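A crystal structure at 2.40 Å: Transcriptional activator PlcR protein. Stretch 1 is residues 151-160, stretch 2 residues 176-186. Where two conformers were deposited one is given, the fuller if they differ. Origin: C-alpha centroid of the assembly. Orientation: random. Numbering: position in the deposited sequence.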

# COMPACT_ATOMS: atom_id res chain seq x y z
N VAL A 151 11.52 1.75 -7.37
CA VAL A 151 12.04 3.06 -7.74
C VAL A 151 12.48 3.91 -6.53
O VAL A 151 13.12 4.93 -6.71
N TYR A 152 12.15 3.47 -5.31
CA TYR A 152 12.41 4.28 -4.11
C TYR A 152 13.68 3.89 -3.35
O TYR A 152 14.01 4.55 -2.36
N GLN A 153 14.35 2.83 -3.78
CA GLN A 153 15.49 2.27 -3.04
C GLN A 153 16.64 3.26 -2.78
O GLN A 153 17.13 3.35 -1.66
N ASN A 154 17.07 4.01 -3.80
CA ASN A 154 18.04 5.08 -3.61
C ASN A 154 17.60 6.13 -2.58
O ASN A 154 18.43 6.64 -1.81
N LEU A 155 16.31 6.47 -2.57
CA LEU A 155 15.80 7.42 -1.59
C LEU A 155 15.90 6.83 -0.19
O LEU A 155 16.25 7.53 0.76
N TYR A 156 15.63 5.53 -0.07
CA TYR A 156 15.76 4.87 1.23
C TYR A 156 17.21 4.92 1.74
O TYR A 156 17.46 5.13 2.93
N ILE A 157 18.16 4.74 0.83
CA ILE A 157 19.58 4.84 1.16
C ILE A 157 19.96 6.29 1.56
O ILE A 157 20.69 6.51 2.54
N GLU A 158 19.44 7.27 0.83
CA GLU A 158 19.65 8.66 1.21
C GLU A 158 19.10 8.99 2.59
O GLU A 158 19.68 9.79 3.33
N ASN A 159 17.97 8.37 2.94
CA ASN A 159 17.37 8.61 4.23
C ASN A 159 18.28 8.07 5.32
O ASN A 159 18.52 8.76 6.30
N ALA A 160 18.79 6.85 5.16
CA ALA A 160 19.80 6.31 6.09
C ALA A 160 21.03 7.24 6.23
O ALA A 160 21.43 7.58 7.33
N ASP A 176 19.65 19.28 5.34
CA ASP A 176 19.67 19.57 3.91
C ASP A 176 19.41 18.32 3.07
O ASP A 176 18.81 18.42 2.00
N LEU A 177 19.85 17.16 3.53
CA LEU A 177 19.61 15.91 2.82
C LEU A 177 18.14 15.48 2.93
O LEU A 177 17.54 15.02 1.96
N PHE A 178 17.55 15.65 4.11
CA PHE A 178 16.12 15.42 4.28
C PHE A 178 15.29 16.28 3.32
O PHE A 178 14.38 15.77 2.64
N GLU A 179 15.60 17.57 3.27
CA GLU A 179 14.90 18.46 2.35
C GLU A 179 15.05 18.00 0.90
O GLU A 179 14.10 18.05 0.14
N GLN A 180 16.24 17.53 0.51
CA GLN A 180 16.41 17.03 -0.86
C GLN A 180 15.54 15.81 -1.14
O GLN A 180 15.02 15.67 -2.24
N ILE A 181 15.41 14.92 -0.16
CA ILE A 181 14.58 13.71 -0.30
C ILE A 181 13.10 14.06 -0.49
O ILE A 181 12.43 13.54 -1.39
N LEU A 182 12.58 14.94 0.36
CA LEU A 182 11.19 15.39 0.24
C LEU A 182 10.91 16.01 -1.13
O LEU A 182 9.81 15.85 -1.66
N LYS A 183 11.91 16.69 -1.67
CA LYS A 183 11.82 17.33 -2.99
C LYS A 183 11.80 16.30 -4.12
O LYS A 183 10.98 16.39 -5.03
N GLN A 184 12.71 15.34 -4.06
CA GLN A 184 12.73 14.23 -5.00
C GLN A 184 11.45 13.41 -4.96
O GLN A 184 11.04 12.85 -5.97
N LEU A 185 10.80 13.36 -3.78
CA LEU A 185 9.52 12.68 -3.62
C LEU A 185 8.36 13.37 -4.32
O LEU A 185 7.45 12.71 -4.83
N GLU A 186 8.37 14.71 -4.32
CA GLU A 186 7.36 15.51 -5.02
C GLU A 186 7.21 14.98 -6.44
O GLU A 186 6.11 14.76 -6.94

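The one hydrogen bond across this contact joins two long polar side chains. Gln 184 NE2 donates to Glu 158 OE2 at 3.0 Å. Both residues direct their CA-to-CB bonds toward the other stretch. Both take chi1 m and chi2 t, and their ends meet between the helices. The same Gln 184 NE2 also makes a weak hydrogen bond back to Gln 180 O, at 3.3 Å, within its own helix. The amide is thus held, weakly, to the Gln 180 carbonyl as well as to the carboxylate.

The two helices run nearly antiparallel, at 162°, with their axes 9.7 Å apart at closest approach. Leu 155 lies across from Ile 181, and Asn 159 across from Phe 178.

Leu 155 (m, t) points toward the second helix. Its CD1 packs against Leu 185 CD2 at 3.8 Å, and its CD2 lies 3.2 Å from Gln 184 OE1. Leu 185 (m, t) starts sideways, but its end comes nearer. Its CD2 also meets the edge of the Tyr 152 ring, 4.2 Å from Tyr 152 CE1.

Ile 181 (m, t) likewise starts sideways and brings its end closer. Ile 181 CD1 sits 3.6 Å from Asn 159 N and 3.9 Å from Glu 158 CB, so this methyl packs against backbone as well as side chain. Leu 177 (t, p) points toward the first helix and sets CD2 3.4 Å from Glu 158 O.

Phe 178 (chi1 m) turns its ring edge to Asn 159, with Phe 178 CE1 3.6 Å from Asn 159 OD1. Asn 159 is t at chi1, and its side-chain OD1 and ND2 are hydrogen-bonded elsewhere in the structure.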

# COMPACT_ATOMS: atom_id res chain seq x y z
CB VAL A 151 11.06 3.89 -8.65
CG1 VAL A 151 10.63 3.08 -9.85
CG2 VAL A 151 9.84 4.39 -7.87
CB TYR A 152 11.22 4.21 -3.15
CG TYR A 152 9.95 4.73 -3.76
CD1 TYR A 152 9.67 6.09 -3.77
CD2 TYR A 152 9.04 3.87 -4.34
CE1 TYR A 152 8.50 6.57 -4.34
CE2 TYR A 152 7.88 4.33 -4.92
CZ TYR A 152 7.61 5.69 -4.92
OH TYR A 152 6.45 6.15 -5.49
CB GLN A 153 16.01 1.01 -3.73
CG GLN A 153 17.03 0.26 -2.92
CD GLN A 153 17.03 -1.23 -3.22
OE1 GLN A 153 16.18 -1.98 -2.70
NE2 GLN A 153 17.97 -1.67 -4.05
CB ASN A 154 18.37 5.78 -4.93
CG ASN A 154 19.11 4.90 -5.89
OD1 ASN A 154 19.75 3.94 -5.49
ND2 ASN A 154 19.01 5.21 -7.17
CB LEU A 155 14.37 7.87 -1.93
CG LEU A 155 14.26 8.62 -3.27
CD1 LEU A 155 12.87 9.12 -3.52
CD2 LEU A 155 15.24 9.77 -3.32
CB TYR A 156 15.30 3.42 1.13
CG TYR A 156 13.87 3.23 0.68
CD1 TYR A 156 12.93 4.22 0.84
CD2 TYR A 156 13.47 2.02 0.08
CE1 TYR A 156 11.60 4.04 0.43
CE2 TYR A 156 12.17 1.83 -0.33
CZ TYR A 156 11.23 2.84 -0.15
OH TYR A 156 9.93 2.66 -0.56
CB ILE A 157 20.44 4.27 -0.00
CG1 ILE A 157 20.19 2.76 -0.14
CG2 ILE A 157 21.94 4.52 0.24
CD1 ILE A 157 20.72 2.14 -1.42
CB GLU A 158 19.09 9.61 0.16
CG GLU A 158 19.95 9.66 -1.10
CD GLU A 158 19.23 10.30 -2.26
OE1 GLU A 158 19.37 9.82 -3.41
OE2 GLU A 158 18.53 11.30 -2.04
CB ASN A 159 15.95 8.01 4.32
CG ASN A 159 15.40 8.04 5.76
OD1 ASN A 159 14.89 9.05 6.25
ND2 ASN A 159 15.52 6.93 6.44
CB ALA A 160 20.23 4.89 5.68
CB ASP A 176 20.99 20.25 3.51
CG ASP A 176 21.01 21.76 3.82
OD1 ASP A 176 19.95 22.43 3.71
OD2 ASP A 176 22.10 22.28 4.16
CB LEU A 177 20.57 14.81 3.26
CG LEU A 177 20.41 13.48 2.50
CD1 LEU A 177 20.17 13.69 0.99
CD2 LEU A 177 21.59 12.52 2.72
CB PHE A 178 15.69 15.67 5.72
CG PHE A 178 16.15 14.60 6.66
CD1 PHE A 178 15.92 13.25 6.36
CD2 PHE A 178 16.84 14.92 7.82
CE1 PHE A 178 16.36 12.24 7.21
CE2 PHE A 178 17.28 13.91 8.68
CZ PHE A 178 17.03 12.57 8.36
CB GLU A 179 15.36 19.90 2.51
CG GLU A 179 15.03 20.52 3.86
CD GLU A 179 15.48 21.97 3.94
OE1 GLU A 179 16.23 22.40 3.04
OE2 GLU A 179 15.08 22.67 4.90
CB GLN A 180 17.85 16.63 -1.15
CG GLN A 180 18.78 17.72 -1.62
CD GLN A 180 20.22 17.21 -1.63
OE1 GLN A 180 21.09 17.76 -0.94
NE2 GLN A 180 20.48 16.14 -2.40
CB ILE A 181 14.75 12.70 0.87
CG1 ILE A 181 16.18 12.18 0.92
CG2 ILE A 181 13.77 11.53 0.74
CD1 ILE A 181 16.62 11.68 2.29
CB LEU A 182 10.82 16.37 1.35
CG LEU A 182 10.87 15.71 2.74
CD1 LEU A 182 10.75 16.73 3.86
CD2 LEU A 182 9.81 14.62 2.86
CB LYS A 183 12.99 18.31 -3.17
CG LYS A 183 12.97 19.12 -4.46
CD LYS A 183 14.04 20.21 -4.47
CE LYS A 183 13.87 21.17 -5.65
NZ LYS A 183 13.83 20.49 -6.98
CB GLN A 184 13.94 13.32 -4.73
CG GLN A 184 15.30 13.99 -4.96
CD GLN A 184 16.47 13.12 -4.52
OE1 GLN A 184 16.71 12.06 -5.09
NE2 GLN A 184 17.20 13.58 -3.51
CB LEU A 185 9.18 12.52 -2.13
CG LEU A 185 9.73 11.29 -1.42
CD1 LEU A 185 9.14 11.20 -0.03
CD2 LEU A 185 9.38 10.05 -2.22
CB GLU A 186 7.78 16.98 -5.10
CG GLU A 186 7.99 17.67 -3.76
CD GLU A 186 6.71 18.26 -3.18
OE1 GLU A 186 5.73 18.44 -3.94
OE2 GLU A 186 6.69 18.55 -1.96